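Local coordinates for protein COG0778: Nitroreductase (Streptococcus pneumoniae, PDB 2B67) that binds flavin mononucleotide and, as a nitroreductase-family flavoprotein, probably catalyses NAD(P)H-dependent reduction of nitro compounds or quinones, at residues Ala91-Ile94 with Ala95-Gly99; Asn101-Ser104 with Glu105-Gln109; Lys113-Pro116 with Ala117-Arg121; Lys5-Glu8 with Leu9-Arg13; Leu23-Pro26 with Lys27-Arg30. All blocks are in the same frame, centred on the assembly; numbering follows the deposited sequence.

Contact 1 of 5, residues Ala91-Ile94 with Ala95-Gly99. With ACY (acetic acid), chain F.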
loop_
_atom_site.group_PDB
_atom_site.type_symbol
_atom_site.label_atom_id
_atom_site.label_comp_id
_atom_site.label_asym_id
_atom_site.label_seq_id
_atom_site.Cartn_x
_atom_site.Cartn_y
_atom_site.Cartn_z
ATOM N N ALA A 91 -1.151 5.570 -18.677
ATOM C CA ALA A 91 0.180 5.994 -19.128
ATOM C C ALA A 91 0.070 7.208 -20.037
ATOM O O ALA A 91 0.847 8.159 -19.912
ATOM C CB ALA A 91 0.912 4.867 -19.860
ATOM N N ARG A 92 -0.901 7.178 -20.944
ATOM C CA ARG A 92 -1.043 8.239 -21.932
ATOM C C ARG A 92 -1.476 9.534 -21.258
ATOM O O ARG A 92 -1.008 10.618 -21.631
ATOM C CB ARG A 92 -2.022 7.829 -23.028
ATOM C CG ARG A 92 -1.410 6.904 -24.063
ATOM C CD ARG A 92 -2.414 6.575 -25.149
ATOM N NE ARG A 92 -1.768 6.413 -26.451
ATOM C CZ ARG A 92 -2.017 7.166 -27.523
ATOM N NH1 ARG A 92 -2.908 8.160 -27.461
ATOM N NH2 ARG A 92 -1.367 6.925 -28.663
ATOM N N LYS A 93 -2.366 9.407 -20.268
ATOM C CA LYS A 93 -2.794 10.524 -19.418
ATOM C C LYS A 93 -1.604 11.228 -18.757
ATOM O O LYS A 93 -1.512 12.436 -18.784
ATOM C CB LYS A 93 -3.747 10.021 -18.323
ATOM C CG LYS A 93 -4.434 11.151 -17.516
ATOM C CD LYS A 93 -5.188 10.580 -16.289
ATOM C CE LYS A 93 -5.812 11.700 -15.445
ATOM N NZ LYS A 93 -7.038 12.275 -16.094
ATOM N N ILE A 94 -0.675 10.472 -18.195
ATOM C CA ILE A 94 0.493 11.068 -17.566
ATOM C C ILE A 94 1.287 11.888 -18.618
ATOM O O ILE A 94 1.618 13.058 -18.387
ATOM C CB ILE A 94 1.308 9.978 -16.840
ATOM C CG1 ILE A 94 0.550 9.615 -15.526
ATOM C CG2 ILE A 94 2.724 10.451 -16.551
ATOM C CD1 ILE A 94 0.508 8.222 -15.253
ATOM N N ALA A 95 1.519 11.303 -19.787
ATOM C CA ALA A 95 2.198 12.024 -20.877
ATOM C C ALA A 95 1.421 13.278 -21.306
ATOM O O ALA A 95 1.999 14.357 -21.505
ATOM C CB ALA A 95 2.434 11.082 -22.061
ATOM N N ARG A 96 0.117 13.150 -21.435
ATOM C CA ARG A 96 -0.706 14.250 -21.931
ATOM C C ARG A 96 -0.757 15.416 -20.929
ATOM O O ARG A 96 -0.554 16.573 -21.304
ATOM C CB ARG A 96 -2.109 13.742 -22.259
ATOM C CG ARG A 96 -3.114 14.777 -22.753
ATOM C CD ARG A 96 -4.518 14.132 -22.931
ATOM N NE ARG A 96 -4.457 12.934 -23.798
ATOM C CZ ARG A 96 -4.669 11.680 -23.384
ATOM N NH1 ARG A 96 -4.567 10.678 -24.257
ATOM N NH2 ARG A 96 -4.998 11.425 -22.113
ATOM N N VAL A 97 -0.968 15.104 -19.646
ATOM C CA VAL A 97 -1.090 16.126 -18.617
ATOM C C VAL A 97 0.301 16.705 -18.261
ATOM O O VAL A 97 0.457 17.923 -18.140
ATOM C CB VAL A 97 -1.878 15.603 -17.379
ATOM C CG1 VAL A 97 -2.064 16.712 -16.315
ATOM C CG2 VAL A 97 -3.284 15.045 -17.791
ATOM N N GLY A 98 1.320 15.854 -18.120
ATOM C CA GLY A 98 2.644 16.349 -17.752
ATOM C C GLY A 98 3.313 17.096 -18.909
ATOM O O GLY A 98 3.917 18.167 -18.719
ATOM N N GLY A 99 3.225 16.510 -20.100
ATOM C CA GLY A 99 3.772 17.125 -21.309
ATOM C C GLY A 99 5.273 17.368 -21.322
ATOM O O GLY A 99 6.043 16.828 -20.501
HETATM C C ACY F . -10.154 10.617 -15.743
HETATM O O ACY F . -11.266 10.577 -15.177
HETATM O OXT ACY F . -9.068 10.686 -15.128
HETATM C CH3 ACY F . -10.133 10.572 -17.244
#
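Four consecutive i to i+4 hydrogen bonds, from Ala95 N to Ala91 O through Gly98 N to Ile94 O, make Ala91-Gly98 the regular last turns of helix 87-98, and Gly99 then leaves helical geometry with positive phi, which glycine adopts easily. On the outer surface Arg96 folds back along the helix. Its CG is anti to the backbone N (chi1 178°) and the chain bends at chi3, which lays one face of the guanidinium over Arg92 O, while NH2 of Arg96 comes 3.6 Å from Lys93 CA. Lys93 and Val97 lie side by side and point the same way, with Lys93 CG 4.1 Å from Val97 CG2. Beyond that, the lysine chain runs extended until chi4 turns the ammonium, so that Lys93 NZ donates to OXT of an acetate at 2.8 Å, probably a molecule from the crystallisation liquor; the same amine forms a salt bridge with Glu199 of the second subunit. Small Ala91 and Ala95 let helix 105-120 come close, and Ile94 packs on Phe103. The chemistry therefore divides by residue: the alanines meet helix 105-120, Ile94 and Val97 pack on Tyr193 of the second subunit, and Lys93 places a positive charge between two acidic groups, which would probably favour its protonated form.

Contact 2 of 5, residues Asn101-Ser104 with Glu105-Gln109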
loop_
_atom_site.group_PDB
_atom_site.type_symbol
_atom_site.label_atom_id
_atom_site.label_comp_id
_atom_site.label_asym_id
_atom_site.label_seq_id
_atom_site.Cartn_x
_atom_site.Cartn_y
_atom_site.Cartn_z
ATOM N N ASN A 101 6.781 20.013 -20.525
ATOM C CA ASN A 101 7.241 20.751 -19.332
ATOM C C ASN A 101 7.766 19.860 -18.192
ATOM O O ASN A 101 8.497 20.308 -17.330
ATOM C CB ASN A 101 6.161 21.702 -18.827
ATOM C CG ASN A 101 5.931 22.884 -19.765
ATOM O OD1 ASN A 101 4.833 23.438 -19.814
ATOM N ND2 ASN A 101 6.956 23.267 -20.514
ATOM N N ASN A 102 7.399 18.584 -18.210
ATOM C CA ASN A 102 7.816 17.654 -17.198
ATOM C C ASN A 102 8.696 16.553 -17.749
ATOM O O ASN A 102 9.478 15.958 -17.015
ATOM C CB ASN A 102 6.581 17.096 -16.452
ATOM C CG ASN A 102 5.938 18.153 -15.528
ATOM O OD1 ASN A 102 6.371 18.349 -14.386
ATOM N ND2 ASN A 102 4.926 18.843 -16.032
ATOM N N PHE A 103 8.586 16.300 -19.045
ATOM C CA PHE A 103 9.187 15.112 -19.642
ATOM C C PHE A 103 10.013 15.442 -20.854
ATOM O O PHE A 103 9.668 16.341 -21.620
ATOM C CB PHE A 103 8.104 14.098 -20.042
ATOM C CG PHE A 103 7.350 13.529 -18.864
ATOM C CD1 PHE A 103 8.023 12.792 -17.878
ATOM C CD2 PHE A 103 5.970 13.726 -18.742
ATOM C CE1 PHE A 103 7.326 12.244 -16.774
ATOM C CE2 PHE A 103 5.265 13.188 -17.635
ATOM C CZ PHE A 103 5.953 12.453 -16.656
ATOM N N SER A 104 11.107 14.711 -21.010
ATOM C CA SER A 104 11.868 14.712 -22.240
ATOM C C SER A 104 11.084 13.979 -23.335
ATOM O O SER A 104 10.033 13.366 -23.061
ATOM C CB SER A 104 13.186 14.009 -21.992
ATOM O OG SER A 104 12.942 12.647 -21.729
ATOM N N GLU A 105 11.584 14.029 -24.577
ATOM C CA GLU A 105 10.909 13.363 -25.694
ATOM C C GLU A 105 10.905 11.860 -25.506
ATOM O O GLU A 105 9.931 11.204 -25.853
ATOM C CB GLU A 105 11.564 13.685 -27.041
ATOM C CG GLU A 105 11.900 15.153 -27.255
ATOM C CD GLU A 105 11.231 15.727 -28.492
ATOM O OE1 GLU A 105 11.959 16.145 -29.429
ATOM O OE2 GLU A 105 9.967 15.755 -28.522
ATOM N N GLU A 106 11.999 11.328 -24.961
ATOM C CA GLU A 106 12.123 9.898 -24.676
ATOM C C GLU A 106 11.064 9.432 -23.664
ATOM O O GLU A 106 10.426 8.392 -23.853
ATOM C CB GLU A 106 13.489 9.584 -24.079
ATOM C CG GLU A 106 14.671 9.856 -24.975
ATOM C CD GLU A 106 15.987 9.571 -24.254
ATOM O OE1 GLU A 106 16.165 8.397 -23.798
ATOM O OE2 GLU A 106 16.816 10.519 -24.115
ATOM N N GLN A 107 10.926 10.197 -22.579
ATOM C CA GLN A 107 9.928 9.927 -21.547
ATOM C C GLN A 107 8.495 9.987 -22.091
ATOM O O GLN A 107 7.650 9.129 -21.759
ATOM C CB GLN A 107 10.122 10.884 -20.376
ATOM C CG GLN A 107 11.403 10.619 -19.607
ATOM C CD GLN A 107 11.674 11.654 -18.504
ATOM O OE1 GLN A 107 11.575 12.871 -18.711
ATOM N NE2 GLN A 107 12.017 11.163 -17.328
ATOM N N LEU A 108 8.216 10.987 -22.928
ATOM C CA LEU A 108 6.887 11.096 -23.517
ATOM C C LEU A 108 6.519 9.876 -24.399
ATOM O O LEU A 108 5.384 9.414 -24.372
ATOM C CB LEU A 108 6.742 12.412 -24.299
ATOM C CG LEU A 108 6.572 13.724 -23.512
ATOM C CD1 LEU A 108 6.699 14.934 -24.438
ATOM C CD2 LEU A 108 5.234 13.769 -22.773
ATOM N N GLN A 109 7.484 9.378 -25.180
ATOM C CA GLN A 109 7.300 8.192 -26.046
ATOM C C GLN A 109 7.073 6.952 -25.195
ATOM O O GLN A 109 6.291 6.058 -25.536
ATOM C CB GLN A 109 8.554 7.987 -26.915
ATOM C CG GLN A 109 8.662 6.614 -27.592
ATOM C CD GLN A 109 8.419 6.628 -29.112
ATOM O OE1 GLN A 109 7.446 7.226 -29.615
ATOM N NE2 GLN A 109 9.318 5.953 -29.852
HETATM O O HOH W 1 11.858 14.762 -17.000
#
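Asn102 reaches the helix through water 1, which donates to Asn102 O and, at 2.6 Å, to Gln107 OE1; its side-chain ND2 turns back to Gly98 O. Phe103 comes next and points its CB toward the helix. That carbon lies 3.8 Å from Leu108 CG, an apolar contact that spans the N-cap. The Phe103 ring presents its edge to the Gln107 amide, with Phe103 CD1 3.6 Å from Gln107 OE1 and the two planes 87° apart. Around the rest of the ring lie Ile94 and Phe111 of the same chain, and Tyr193 of the second subunit, which meets it edge-to-face, so a large aromatic suits this buried place. Ser104 ends the segment as N-cap. Its OG stands between the backbone N and the carbonyl carbon (chi1 67°), from where it accepts from Gln107 N at 3.3 Å with a nearly straight N-H. In return Ser104 N donates to Gln107 OE1 at 3.0 Å, in the plane of the amide carbonyl and on a lone pair. OE1 thus takes both this N-H and the water, which helps fix the rotation of the amide. Leu108 N bonds to Ser104 O and begins the regular helical pattern. Serine's short hydroxyl and glutamine's longer reach make the reciprocal pair a capping box, which with the Phe103-Leu108 hydrophobic staple opens helix 105-120.

Contact 3 of 5, residues Lys113-Pro116 with Ala117-Arg121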
loop_
_atom_site.group_PDB
_atom_site.type_symbol
_atom_site.label_atom_id
_atom_site.label_comp_id
_atom_site.label_asym_id
_atom_site.label_seq_id
_atom_site.Cartn_x
_atom_site.Cartn_y
_atom_site.Cartn_z
ATOM N N LYS A 113 3.673 5.264 -25.821
ATOM C CA LYS A 113 3.760 4.038 -26.619
ATOM C C LYS A 113 4.425 2.814 -25.955
ATOM O O LYS A 113 3.891 1.694 -26.000
ATOM C CB LYS A 113 4.410 4.351 -27.994
ATOM C CG LYS A 113 3.351 4.747 -29.043
ATOM C CD LYS A 113 3.804 5.859 -29.942
ATOM C CE LYS A 113 2.658 6.331 -30.833
ATOM N NZ LYS A 113 3.048 7.602 -31.563
ATOM N N ASN A 114 5.588 2.996 -25.354
ATOM C CA ASN A 114 6.267 1.838 -24.790
ATOM C C ASN A 114 5.501 1.215 -23.631
ATOM O O ASN A 114 5.156 0.017 -23.661
ATOM C CB ASN A 114 7.701 2.182 -24.376
ATOM C CG ASN A 114 8.598 2.369 -25.574
ATOM O OD1 ASN A 114 8.473 3.353 -26.302
ATOM N ND2 ASN A 114 9.477 1.397 -25.816
ATOM N N LEU A 115 5.216 2.040 -22.633
ATOM C CA LEU A 115 4.574 1.550 -21.446
ATOM C C LEU A 115 3.253 0.839 -21.793
ATOM O O LEU A 115 3.100 -0.324 -21.412
ATOM C CB LEU A 115 4.387 2.650 -20.406
ATOM C CG LEU A 115 4.622 2.266 -18.948
ATOM C CD1 LEU A 115 3.948 3.264 -17.971
ATOM C CD2 LEU A 115 4.232 0.834 -18.657
ATOM N N PRO A 116 2.326 1.500 -22.521
ATOM C CA PRO A 116 1.080 0.828 -22.901
ATOM C C PRO A 116 1.285 -0.517 -23.586
ATOM O O PRO A 116 0.461 -1.427 -23.390
ATOM C CB PRO A 116 0.415 1.821 -23.863
ATOM C CG PRO A 116 0.900 3.139 -23.381
ATOM C CD PRO A 116 2.338 2.897 -23.001
ATOM N N ALA A 117 2.375 -0.643 -24.360
ATOM C CA ALA A 117 2.665 -1.887 -25.078
ATOM C C ALA A 117 3.009 -2.979 -24.071
ATOM O O ALA A 117 2.565 -4.127 -24.214
ATOM C CB ALA A 117 3.802 -1.697 -26.128
ATOM N N GLU A 118 3.752 -2.602 -23.034
ATOM C CA GLU A 118 4.007 -3.483 -21.880
ATOM C C GLU A 118 2.762 -3.941 -21.156
ATOM O O GLU A 118 2.647 -5.110 -20.823
ATOM C CB GLU A 118 4.865 -2.782 -20.856
ATOM C CG GLU A 118 6.285 -3.125 -20.980
ATOM C CD GLU A 118 7.153 -1.995 -20.541
ATOM O OE1 GLU A 118 7.165 -1.705 -19.326
ATOM O OE2 GLU A 118 7.815 -1.396 -21.415
ATOM N N PHE A 119 1.855 -2.995 -20.883
ATOM C CA PHE A 119 0.615 -3.267 -20.170
ATOM C C PHE A 119 -0.285 -4.217 -20.948
ATOM O O PHE A 119 -0.985 -5.049 -20.370
ATOM C CB PHE A 119 -0.148 -1.970 -19.906
ATOM C CG PHE A 119 0.412 -1.118 -18.777
ATOM C CD1 PHE A 119 0.330 0.278 -18.858
ATOM C CD2 PHE A 119 0.988 -1.696 -17.651
ATOM C CE1 PHE A 119 0.804 1.100 -17.821
ATOM C CE2 PHE A 119 1.497 -0.896 -16.600
ATOM C CZ PHE A 119 1.398 0.521 -16.683
ATOM N N ALA A 120 -0.288 -4.068 -22.271
ATOM C CA ALA A 120 -1.061 -4.934 -23.146
ATOM C C ALA A 120 -0.734 -6.416 -22.976
ATOM O O ALA A 120 -1.590 -7.259 -23.241
ATOM C CB ALA A 120 -0.879 -4.512 -24.618
ATOM N N ARG A 121 0.495 -6.733 -22.561
ATOM C CA ARG A 121 0.928 -8.131 -22.347
ATOM C C ARG A 121 0.722 -8.679 -20.921
ATOM O O ARG A 121 1.118 -9.814 -20.624
ATOM C CB ARG A 121 2.398 -8.298 -22.731
ATOM C CG ARG A 121 2.634 -8.583 -24.200
ATOM C CD ARG A 121 4.125 -8.503 -24.496
ATOM N NE ARG A 121 4.554 -7.141 -24.788
ATOM C CZ ARG A 121 5.810 -6.704 -24.692
ATOM N NH1 ARG A 121 6.779 -7.522 -24.278
ATOM N NH2 ARG A 121 6.093 -5.448 -25.004
HETATM O O HOH W 2 7.231 -1.844 -24.436
#
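Leu115 CD2 stands over one face of the Phe119 ring, 3.6 Å from its centroid and 20° off the ring normal, a CH-pi contact between residues one helical turn apart. Leu115 CD1 reaches the same ring at Phe119 CE1, 3.8 Å away, so both methyls of the branched leucine bear on the phenyl. The ring is set for this by chi1 -76°, with CG beside the backbone N, which brings it back along the helix toward Leu115. Alongside, Glu118 OE1 comes 3.9 Å from Leu115 CD2, while OE2 takes a hydrogen bond from water 2, which also donates to Asn114 O. These residues form the last turns of helix 105-120, kinked at Pro116: proline has no N-H to give to the turn before, yet Pro116 O still accepts from Ala120 N at 3.0 Å. Phe119 N to Leu115 O, also 3.0 Å, holds the two ends of the leucine-phenylalanine pair in step. Farther out, Pro116 and Leu115 pack on Ala91 of helix 87-98, where a small side chain admits them. The Phe119 ring meets His43, Tyr122 and Tyr130 edge-to-face; His43 lines an FMN pocket, and Leu115 and Glu118 also touch His43.

Contact 4 of 5, residues Lys5-Glu8 with Leu9-Arg13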
loop_
_atom_site.group_PDB
_atom_site.type_symbol
_atom_site.label_atom_id
_atom_site.label_comp_id
_atom_site.label_asym_id
_atom_site.label_seq_id
_atom_site.Cartn_x
_atom_site.Cartn_y
_atom_site.Cartn_z
ATOM N N LYS A 5 10.287 10.155 14.909
ATOM C CA LYS A 5 9.056 10.943 14.715
ATOM C C LYS A 5 8.041 10.236 13.819
ATOM O O LYS A 5 6.839 10.465 13.947
ATOM C CB LYS A 5 9.366 12.334 14.152
ATOM C CG LYS A 5 8.437 13.429 14.679
ATOM C CD LYS A 5 8.839 14.834 14.209
ATOM C CE LYS A 5 10.015 15.411 15.000
ATOM N NZ LYS A 5 10.271 16.857 14.654
ATOM N N PHE A 6 8.525 9.388 12.913
ATOM C CA PHE A 6 7.615 8.587 12.090
ATOM C C PHE A 6 6.951 7.481 12.923
ATOM O O PHE A 6 5.786 7.181 12.732
ATOM C CB PHE A 6 8.322 8.048 10.835
ATOM C CG PHE A 6 7.433 7.250 9.928
ATOM C CD1 PHE A 6 6.356 7.851 9.276
ATOM C CD2 PHE A 6 7.675 5.904 9.713
ATOM C CE1 PHE A 6 5.544 7.108 8.431
ATOM C CE2 PHE A 6 6.878 5.151 8.877
ATOM C CZ PHE A 6 5.788 5.744 8.245
ATOM N N LEU A 7 7.700 6.896 13.856
ATOM C CA LEU A 7 7.147 5.957 14.814
ATOM C C LEU A 7 5.981 6.601 15.583
ATOM O O LEU A 7 4.947 5.957 15.816
ATOM C CB LEU A 7 8.237 5.486 15.792
ATOM C CG LEU A 7 7.828 4.613 16.982
ATOM C CD1 LEU A 7 7.002 3.367 16.583
ATOM C CD2 LEU A 7 9.085 4.193 17.763
ATOM N N GLU A 8 6.163 7.864 15.978
ATOM C CA GLU A 8 5.150 8.622 16.710
ATOM C C GLU A 8 3.868 8.817 15.869
ATOM O O GLU A 8 2.760 8.660 16.392
ATOM C CB GLU A 8 5.722 9.970 17.165
ATOM C CG GLU A 8 4.910 10.654 18.270
ATOM C CD GLU A 8 5.129 12.177 18.371
ATOM O OE1 GLU A 8 4.292 12.841 19.059
ATOM O OE2 GLU A 8 6.114 12.705 17.769
ATOM N N LEU A 9 4.025 9.131 14.569
ATOM C CA LEU A 9 2.882 9.205 13.647
ATOM C C LEU A 9 2.117 7.885 13.623
ATOM O O LEU A 9 0.898 7.852 13.736
ATOM C CB LEU A 9 3.361 9.517 12.224
ATOM C CG LEU A 9 2.649 10.579 11.376
ATOM C CD1 LEU A 9 2.845 10.356 9.881
ATOM C CD2 LEU A 9 1.183 10.722 11.717
ATOM N N ASN A 10 2.851 6.793 13.457
ATOM C CA ASN A 10 2.263 5.460 13.350
ATOM C C ASN A 10 1.515 5.034 14.591
ATOM O O ASN A 10 0.472 4.415 14.507
ATOM C CB ASN A 10 3.330 4.429 13.000
ATOM C CG ASN A 10 3.377 4.140 11.508
ATOM O OD1 ASN A 10 2.633 3.296 10.983
ATOM N ND2 ASN A 10 4.222 4.858 10.819
ATOM N N LYS A 11 2.046 5.402 15.752
ATOM C CA LYS A 11 1.415 5.030 17.015
ATOM C C LYS A 11 0.114 5.792 17.231
ATOM O O LYS A 11 -0.746 5.351 17.981
ATOM C CB LYS A 11 2.376 5.203 18.192
ATOM C CG LYS A 11 3.303 4.010 18.432
ATOM C CD LYS A 11 3.751 3.989 19.904
ATOM C CE LYS A 11 5.251 3.762 20.079
ATOM N NZ LYS A 11 5.810 4.788 21.021
ATOM N N LYS A 12 -0.058 6.915 16.546
ATOM C CA LYS A 12 -1.355 7.557 16.634
ATOM C C LYS A 12 -2.373 7.268 15.533
ATOM O O LYS A 12 -3.486 7.757 15.624
ATOM C CB LYS A 12 -1.245 9.045 16.943
ATOM C CG LYS A 12 -0.418 9.826 16.029
ATOM C CD LYS A 12 0.177 10.996 16.842
ATOM C CE LYS A 12 0.222 12.247 16.002
ATOM N NZ LYS A 12 1.362 13.063 16.451
ATOM N N ARG A 13 -2.007 6.482 14.518
ATOM C CA ARG A 13 -2.985 6.033 13.530
ATOM C C ARG A 13 -3.759 4.855 14.137
ATOM O O ARG A 13 -3.165 3.892 14.585
ATOM C CB ARG A 13 -2.320 5.629 12.209
ATOM C CG ARG A 13 -3.327 5.320 11.093
ATOM C CD ARG A 13 -2.989 4.097 10.269
ATOM N NE ARG A 13 -2.441 2.969 11.034
ATOM C CZ ARG A 13 -3.143 1.975 11.567
ATOM N NH1 ARG A 13 -4.462 1.931 11.469
ATOM N NH2 ARG A 13 -2.510 0.996 12.207
#
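Phe6 and Asn10 make the polar-aromatic contact of this helix: Asn10 ND2 lies over one face of the Phe6 ring, displaced toward its rim and 3.1 Å from Phe6 CZ, with ring and amide planes 82° apart. A chi1 of -178° swings the phenyl into this place, on the carbonyl side of its own backbone. Among hydrogen bonds, Asn10 ND2 also reaches Phe6 O weakly, at 3.4 Å, in addition to Asn10 N, which bonds to the same oxygen at 3.0 Å. The other backbone bonds follow the i to i+4 pattern, although Lys12 N to Glu8 O is weak, near the end of helix 5-12. Apolar packing comes from Leu7, whose CD1 lies 3.9 Å from Lys11 CE, the methylene part of the lysine lying against the leucine; Leu9 CD1 lies 4.4 Å from Phe6 CD1. Glu8 OE1 and Lys12 NZ, of opposite charge, form a long salt bridge, 3.9 Å apart. Leu9 also packs on Phe6 of the second subunit. Arg13, farther along the chain, forms a salt bridge with the FMN phosphate. The asparagine amide is engaged at both ends: OD1 bonds to Asn141 of the second subunit, while ND2 faces the ring with its weak bond to Phe6 O and has a further partner outside the two segments. Together these grips probably limit the rotation of the amide.

Contact 5 of 5, residues Leu23-Pro26 with Lys27-Arg30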
loop_
_atom_site.group_PDB
_atom_site.type_symbol
_atom_site.label_atom_id
_atom_site.label_comp_id
_atom_site.label_asym_id
_atom_site.label_seq_id
_atom_site.Cartn_x
_atom_site.Cartn_y
_atom_site.Cartn_z
ATOM N N LEU A 23 -16.643 19.076 12.059
ATOM C CA LEU A 23 -16.660 19.190 10.636
ATOM C C LEU A 23 -15.244 18.911 10.079
ATOM O O LEU A 23 -14.247 19.232 10.720
ATOM C CB LEU A 23 -17.156 20.599 10.257
ATOM C CG LEU A 23 -18.584 21.038 10.655
ATOM C CD1 LEU A 23 -18.845 22.441 10.159
ATOM C CD2 LEU A 23 -19.618 20.068 10.058
ATOM N N VAL A 24 -15.162 18.272 8.913
ATOM C CA VAL A 24 -13.876 18.014 8.296
ATOM C C VAL A 24 -13.711 18.990 7.142
ATOM O O VAL A 24 -14.451 18.918 6.177
ATOM C CB VAL A 24 -13.733 16.539 7.785
ATOM C CG1 VAL A 24 -12.428 16.390 6.953
ATOM C CG2 VAL A 24 -13.762 15.562 8.951
ATOM N N ASP A 25 -12.730 19.883 7.263
ATOM C CA ASP A 25 -12.463 20.987 6.323
ATOM C C ASP A 25 -11.978 20.402 4.987
ATOM O O ASP A 25 -10.981 19.691 4.979
ATOM C CB ASP A 25 -11.354 21.855 6.948
ATOM C CG ASP A 25 -11.163 23.213 6.263
ATOM O OD1 ASP A 25 -11.529 23.423 5.094
ATOM O OD2 ASP A 25 -10.589 24.095 6.935
ATOM N N PRO A 26 -12.717 20.653 3.870
ATOM C CA PRO A 26 -12.241 20.218 2.543
ATOM C C PRO A 26 -10.842 20.679 2.166
ATOM O O PRO A 26 -10.199 19.999 1.386
ATOM C CB PRO A 26 -13.288 20.765 1.563
ATOM C CG PRO A 26 -14.114 21.760 2.367
ATOM C CD PRO A 26 -14.035 21.310 3.793
ATOM N N LYS A 27 -10.350 21.786 2.729
ATOM C CA LYS A 27 -8.935 22.170 2.532
ATOM C C LYS A 27 -7.968 21.109 3.106
ATOM O O LYS A 27 -6.952 20.802 2.488
ATOM C CB LYS A 27 -8.601 23.562 3.105
ATOM C CG LYS A 27 -9.583 24.689 2.708
ATOM C CD LYS A 27 -9.626 24.996 1.193
ATOM C CE LYS A 27 -9.065 26.400 0.850
ATOM N NZ LYS A 27 -10.127 27.450 0.680
ATOM N N ASP A 28 -8.283 20.566 4.289
ATOM C CA ASP A 28 -7.482 19.484 4.869
ATOM C C ASP A 28 -7.536 18.184 4.067
ATOM O O ASP A 28 -6.527 17.512 3.941
ATOM C CB ASP A 28 -7.862 19.207 6.329
ATOM C CG ASP A 28 -7.550 20.386 7.257
ATOM O OD1 ASP A 28 -6.653 21.198 6.911
ATOM O OD2 ASP A 28 -8.222 20.505 8.311
ATOM N N VAL A 29 -8.717 17.819 3.556
ATOM C CA VAL A 29 -8.843 16.615 2.743
ATOM C C VAL A 29 -8.010 16.718 1.474
ATOM O O VAL A 29 -7.240 15.814 1.173
ATOM C CB VAL A 29 -10.302 16.254 2.420
ATOM C CG1 VAL A 29 -10.360 15.047 1.482
ATOM C CG2 VAL A 29 -11.025 15.927 3.716
ATOM N N ARG A 30 -8.112 17.861 0.794
ATOM C CA ARG A 30 -7.335 18.122 -0.410
ATOM C C ARG A 30 -5.841 18.103 -0.131
ATOM O O ARG A 30 -5.059 17.584 -0.931
ATOM C CB ARG A 30 -7.741 19.451 -1.059
ATOM C CG ARG A 30 -7.102 19.636 -2.431
ATOM C CD ARG A 30 -7.202 21.051 -2.902
ATOM N NE ARG A 30 -5.898 21.530 -3.372
ATOM C CZ ARG A 30 -5.631 21.821 -4.635
ATOM N NH1 ARG A 30 -6.580 21.684 -5.537
ATOM N NH2 ARG A 30 -4.434 22.257 -5.002
HETATM O O HOH W 3 -10.511 19.407 9.303
#
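Asp25 reaches across to the start of helix 26-36, and its side chain can be followed outward. CB, pointing toward the helix, lies 3.7 Å from Asp28 OD2. From there chi1 of -167° turns CG away from the residue's own N and directs the carboxylate along the helix start. At the tip, Asp25 OD1 accepts from Lys27 N at 3.1 Å, the donor lying above the carboxylate plane, and the same oxygen touches Lys27 CG at 3.3 Å. This bond to the N-H two residues on closes an Asx turn and makes Asp25 the N-cap of helix 26-36, a place suited to a short acceptor side chain; Pro26 follows well because the first helical residue needs no N-H bond. Asp25 OD2 stands 4.5 Å from Asp28 OD2, so two acidic groups come near one another at the first turn; the N-terminal end of the helix would probably ease their repulsion. The main chain adds to the grip: Asp25 O takes Val29 N, with Asp28 N a weak second donor, and Pro26 O takes Arg30 N at 3.0 Å. Water 3 links Asp25 N to Asp28 OD2, to which it donates at 2.7 Å. Val24 CG1 meets Val29 CG2 at 3.6 Å, the two branched chains crossing at about a right angle, with Tyr184 and Arg54 nearby. Arg30 extends to Asp198 of the second subunit in a salt bridge.

In the fold
Contacts 1, 2 and 3 form one neighbourhood on helices 87-98 and 105-120: Ile94 O lies 3.7 Å from Phe103 CE2, and Ala91 CB meets Leu115 CD1 at 3.9 Å. Contact 2 starts helix 105-120 and contact 3 ends it. Side chains of all three come within about 9 Å of a bound FMN. Contacts 3 and 4 lie on opposite sides of the chain's centre, about 39 Å apart between centres; contact 4 contributes Arg13 to a different FMN pocket from that lined by His43, which packs against contact 3. Contact 5, about 21 Å from contact 4 between centres, opens the next helix. Contacts 1, 2, 4 and 5 also touch the second subunit.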